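Local coordinates for protein putative methylthioribose-1-phosphate isomerase (Archaeoglobus fulgidus, PDB 1T5O) that probably catalyses the interconversion of 5-methylthioribose 1-phosphate and 5-methylthioribulose 1-phosphate, an isomerase step of methionine biosynthesis, at residues A[14-18]-A[41-45]; A[154-159]-A[197-201]. The contacts are given in a common frame with arbitrary orientation. Residues are numbered along the deposited sequence.

Contact 1: A[14-18]-A[41-45]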
# COMPACT_ATOMS: atom_id res chain seq x y z
N LEU A 14 1.17 2.63 30.41
CA LEU A 14 0.75 2.64 29.00
C LEU A 14 1.21 1.36 28.31
O LEU A 14 2.27 0.82 28.62
CB LEU A 14 1.43 3.74 28.18
CG LEU A 14 1.89 5.13 28.59
CD1 LEU A 14 2.89 5.60 27.55
CD2 LEU A 14 0.72 6.08 28.67
N ILE A 15 0.42 0.91 27.35
CA ILE A 15 0.80 -0.24 26.55
C ILE A 15 1.81 0.39 25.59
O ILE A 15 1.50 1.41 24.96
CB ILE A 15 -0.39 -0.80 25.74
CG1 ILE A 15 -1.26 -1.68 26.62
CG2 ILE A 15 0.12 -1.57 24.53
CD1 ILE A 15 -2.56 -2.10 25.94
N ASP A 16 2.99 -0.19 25.47
CA ASP A 16 4.02 0.36 24.58
C ASP A 16 3.74 -0.12 23.15
O ASP A 16 4.26 -1.15 22.72
CB ASP A 16 5.42 -0.11 25.00
CG ASP A 16 6.53 0.65 24.31
OD1 ASP A 16 6.26 1.37 23.33
OD2 ASP A 16 7.69 0.54 24.76
N GLN A 17 2.95 0.65 22.40
CA GLN A 17 2.58 0.27 21.05
C GLN A 17 3.74 0.11 20.07
O GLN A 17 3.65 -0.65 19.12
CB GLN A 17 1.52 1.23 20.50
CG GLN A 17 0.14 0.98 21.11
CD GLN A 17 -0.92 1.95 20.63
OE1 GLN A 17 -1.14 2.10 19.43
NE2 GLN A 17 -1.59 2.61 21.57
N THR A 18 4.85 0.79 20.31
CA THR A 18 6.00 0.65 19.43
C THR A 18 6.55 -0.78 19.48
O THR A 18 7.31 -1.18 18.60
CB THR A 18 7.13 1.63 19.82
OG1 THR A 18 7.80 1.13 20.99
CG2 THR A 18 6.56 3.01 20.11
N LYS A 41 7.08 9.14 20.33
CA LYS A 41 7.38 7.86 19.67
C LYS A 41 6.13 7.14 19.22
O LYS A 41 6.21 6.04 18.65
CB LYS A 41 8.09 6.88 20.61
CG LYS A 41 9.26 7.36 21.40
CD LYS A 41 9.94 6.15 22.07
CE LYS A 41 8.95 5.28 22.87
NZ LYS A 41 9.51 3.97 23.37
N LEU A 42 4.97 7.72 19.50
CA LEU A 42 3.70 7.08 19.17
C LEU A 42 3.49 5.82 20.01
O LEU A 42 2.84 4.87 19.57
CB LEU A 42 3.62 6.73 17.67
CG LEU A 42 3.83 7.88 16.67
CD1 LEU A 42 3.62 7.33 15.24
CD2 LEU A 42 2.86 9.04 16.95
N ALA A 43 4.06 5.79 21.21
CA ALA A 43 3.85 4.64 22.09
C ALA A 43 2.39 4.75 22.55
O ALA A 43 1.75 3.74 22.86
CB ALA A 43 4.80 4.67 23.28
N VAL A 44 1.88 5.98 22.60
CA VAL A 44 0.48 6.25 22.94
C VAL A 44 -0.00 6.98 21.71
O VAL A 44 0.71 7.84 21.19
CB VAL A 44 0.27 7.27 24.06
CG1 VAL A 44 -1.00 6.90 24.82
CG2 VAL A 44 1.48 7.37 24.94
N ARG A 45 -1.21 6.67 21.26
CA ARG A 45 -1.76 7.32 20.06
C ARG A 45 -3.26 7.16 20.06
O ARG A 45 -3.79 6.28 20.75
CB ARG A 45 -1.17 6.68 18.81
CG ARG A 45 -1.03 5.18 18.91
CD ARG A 45 -0.83 4.59 17.53
NE ARG A 45 -2.03 4.70 16.72
CZ ARG A 45 -3.10 3.93 16.88
NH1 ARG A 45 -3.12 3.00 17.82
NH2 ARG A 45 -4.16 4.08 16.08
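The shortest polar link between residues 14-18 and 41-45 joins two side chains: Arg-45 NH1 donates to Gln-17 OE1 at 2.7 Å, with the oxygen lying at the edge of the guanidinium, near its plane. The same NH1 also bonds to Asn-155 OD1, so two side-chain carbonyls hold this group of an arginine predicted to bind substrate. A weak backbone bond, Gln-17 N to Ala-43 O at 3.3 Å, fastens the main chains where they run closest, the CA atoms of Gln-17 and Ala-43 being 4.7 Å apart. Ala-43 O also lies 3.1 Å from Ile-15 O; both are acceptors, so this is a close approach and not a hydrogen bond. Within 14-18, Asp-16, at the centre of an inverse gamma turn, accepts from the hydroxyl of Thr-18 (Thr-18 OG1 to Asp-16 OD1, 2.8 Å). Lys-41 brings an opposite charge near, but its NZ is 4.1 Å from Asp-16 OD2, too far for a salt bridge.

The contact sets the end of strand 12-15, in the N-terminal three-stranded antiparallel sheet, against the loop following helix 32-40. That helix ends in a Schellman motif, with Leu-42 at positive phi, and the chain then extends through Val-44 into Arg-45. Ala-43, buried against Gln-17 and Thr-18, places its CB 3.6 Å from Asp-16 OD1. Thr-18 turns its methyl to the loop, CG2 lying 3.4 Å from Lys-41 O and 3.7 Å from Ala-43 CA. Farther along, Leu-14 CD1 meets Val-44 CG2 at 3.5 Å, and both side chains also touch Ala-38 of helix 32-40.

Contact 2: A[154-159]-A[197-201]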
# COMPACT_ATOMS: atom_id res chain seq x y z
N CYS A 154 -6.75 1.46 8.85
CA CYS A 154 -5.96 1.99 9.94
C CYS A 154 -6.19 1.22 11.25
O CYS A 154 -6.17 -0.02 11.27
CB CYS A 154 -6.20 3.51 10.14
SG CYS A 154 -4.76 4.27 10.95
N ASN A 155 -6.41 1.94 12.36
CA ASN A 155 -6.60 1.27 13.64
C ASN A 155 -7.46 2.10 14.58
O ASN A 155 -6.94 2.83 15.43
CB ASN A 155 -5.23 0.99 14.28
CG ASN A 155 -5.33 0.39 15.68
OD1 ASN A 155 -4.82 0.97 16.64
ND2 ASN A 155 -5.97 -0.78 15.80
N ALA A 156 -8.77 2.01 14.39
CA ALA A 156 -9.74 2.74 15.20
C ALA A 156 -10.27 1.73 16.23
O ALA A 156 -11.45 1.39 16.26
CB ALA A 156 -10.88 3.26 14.30
N GLY A 157 -9.35 1.24 17.05
CA GLY A 157 -9.69 0.25 18.06
C GLY A 157 -9.34 0.66 19.47
O GLY A 157 -9.22 1.85 19.78
N ARG A 158 -9.14 -0.33 20.34
CA ARG A 158 -8.87 -0.08 21.75
C ARG A 158 -7.47 0.44 22.03
O ARG A 158 -7.21 0.94 23.13
CB ARG A 158 -9.17 -1.34 22.59
CG ARG A 158 -8.29 -2.60 22.31
CD ARG A 158 -8.73 -3.71 23.28
NE ARG A 158 -8.04 -5.00 23.16
CZ ARG A 158 -6.82 -5.27 23.61
NH1 ARG A 158 -6.10 -4.34 24.22
NH2 ARG A 158 -6.34 -6.50 23.49
N LEU A 159 -6.56 0.35 21.07
CA LEU A 159 -5.24 0.88 21.32
C LEU A 159 -5.27 2.40 21.11
O LEU A 159 -4.58 3.15 21.81
CB LEU A 159 -4.21 0.20 20.40
CG LEU A 159 -3.93 -1.27 20.74
CD1 LEU A 159 -3.04 -1.92 19.68
CD2 LEU A 159 -3.28 -1.37 22.13
N LEU A 197 -1.12 -2.98 14.52
CA LEU A 197 -2.03 -2.75 15.63
C LEU A 197 -3.40 -3.40 15.53
O LEU A 197 -3.82 -4.11 16.44
CB LEU A 197 -2.16 -1.23 15.83
CG LEU A 197 -0.80 -0.49 15.85
CD1 LEU A 197 -0.98 1.03 16.06
CD2 LEU A 197 0.08 -1.04 16.99
N THR A 198 -4.10 -3.19 14.42
CA THR A 198 -5.43 -3.76 14.29
C THR A 198 -5.44 -5.28 14.33
O THR A 198 -6.27 -5.88 15.01
CB THR A 198 -6.11 -3.26 13.01
OG1 THR A 198 -6.37 -1.87 13.18
CG2 THR A 198 -7.40 -3.99 12.73
N CYS A 199 -4.53 -5.91 13.59
CA CYS A 199 -4.50 -7.36 13.59
C CYS A 199 -4.16 -7.89 15.01
O CYS A 199 -4.67 -8.92 15.43
CB CYS A 199 -3.52 -7.90 12.55
SG CYS A 199 -4.07 -7.70 10.80
N TRP A 200 -3.29 -7.18 15.71
CA TRP A 200 -2.90 -7.57 17.05
C TRP A 200 -4.08 -7.53 18.03
O TRP A 200 -4.42 -8.55 18.66
CB TRP A 200 -1.78 -6.67 17.58
CG TRP A 200 -1.25 -7.16 18.92
CD1 TRP A 200 -0.31 -8.15 19.13
CD2 TRP A 200 -1.75 -6.80 20.22
NE1 TRP A 200 -0.21 -8.41 20.48
CE2 TRP A 200 -1.08 -7.60 21.17
CE3 TRP A 200 -2.71 -5.87 20.67
CZ2 TRP A 200 -1.33 -7.51 22.55
CZ3 TRP A 200 -2.96 -5.78 22.06
CH2 TRP A 200 -2.27 -6.60 22.97
N GLU A 201 -4.72 -6.38 18.15
CA GLU A 201 -5.82 -6.29 19.10
C GLU A 201 -7.00 -7.18 18.76
O GLU A 201 -7.71 -7.63 19.66
CB GLU A 201 -6.28 -4.84 19.31
CG GLU A 201 -6.94 -4.16 18.10
CD GLU A 201 -7.53 -2.83 18.48
OE1 GLU A 201 -8.67 -2.79 18.98
OE2 GLU A 201 -6.84 -1.80 18.31
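In the Rossmann-like, mostly parallel sheet of this family, the loop leaving the C-terminal end of strand 149-152 packs against helix 193-204 and carries Cys-154, the predicted transition-state stabilizer. Residues 154-159 of this loop meet the helix through hydrogen-bonded side chains at one end and largely apolar ones at the other. Thr-198, with chi1 in the m well, gives its hydroxyl to the backbone of the cysteine (Thr-198 OG1 to Cys-154 O, 2.7 Å), while Cys-154 directs its CB away from the helix. Asn-155 is in the t rotamer and reaches the helix with its amide: ND2 donates to Thr-198 OG1 at 2.9 Å and to Glu-201 OE2 at 2.8 Å, and its OD1 accepts from Arg-45, a predicted substrate-binding residue.

Glu-201 adopts p for chi1 and t for chi2, which carries its carboxylate to the backbone of the loop. Glu-201 OE1 accepts from Arg-158 N at 2.8 Å and is also salt-bridged to Arg-172. Glu-201 OE1 lies 3.3 Å from Gly-157 CA, where a beta carbon would clash with it, so the absence of a side chain lets the carboxylate come this close.

Arg-158 starts with p and continues through two t angles; one face of its guanidinium covers Glu-201 CB, and its NE forms a salt bridge with Asp-205. Trp-200 has chi1 t, which swings its ring from a sideways CA-to-CB bond to the loop side chains, CZ3 lying 3.7 Å from Arg-158 NH2. Leu-159, in an m,t conformation, pushes its side chain at the helix, where CD1 lies 4.0 Å from Leu-197 CB and 4.1 Å from Trp-200 CE3.

Overall arrangement
From the N terminus, the chain leaves strand 12-15, passes through strand 26-29 and helix 32-40, and returns at 41-45, where contact 1 closes a loop of 22 intervening residues. Only later does contact 2 open: the 37 residues between its segments include helix 167-176 and strand 182-186 before helix 193-204 comes back to 154-159. The two loops follow in series, neither nested nor crossed, yet their centres are about 12 Å apart and they touch, Arg-45 meeting Asn-155 and Leu-197, and Gln-17 meeting Leu-159. Contact 1 joins the N-terminal antiparallel sheet to the loop after helix 32-40, contact 2 lies within the Rossmann-like part, and their meeting ties the two together.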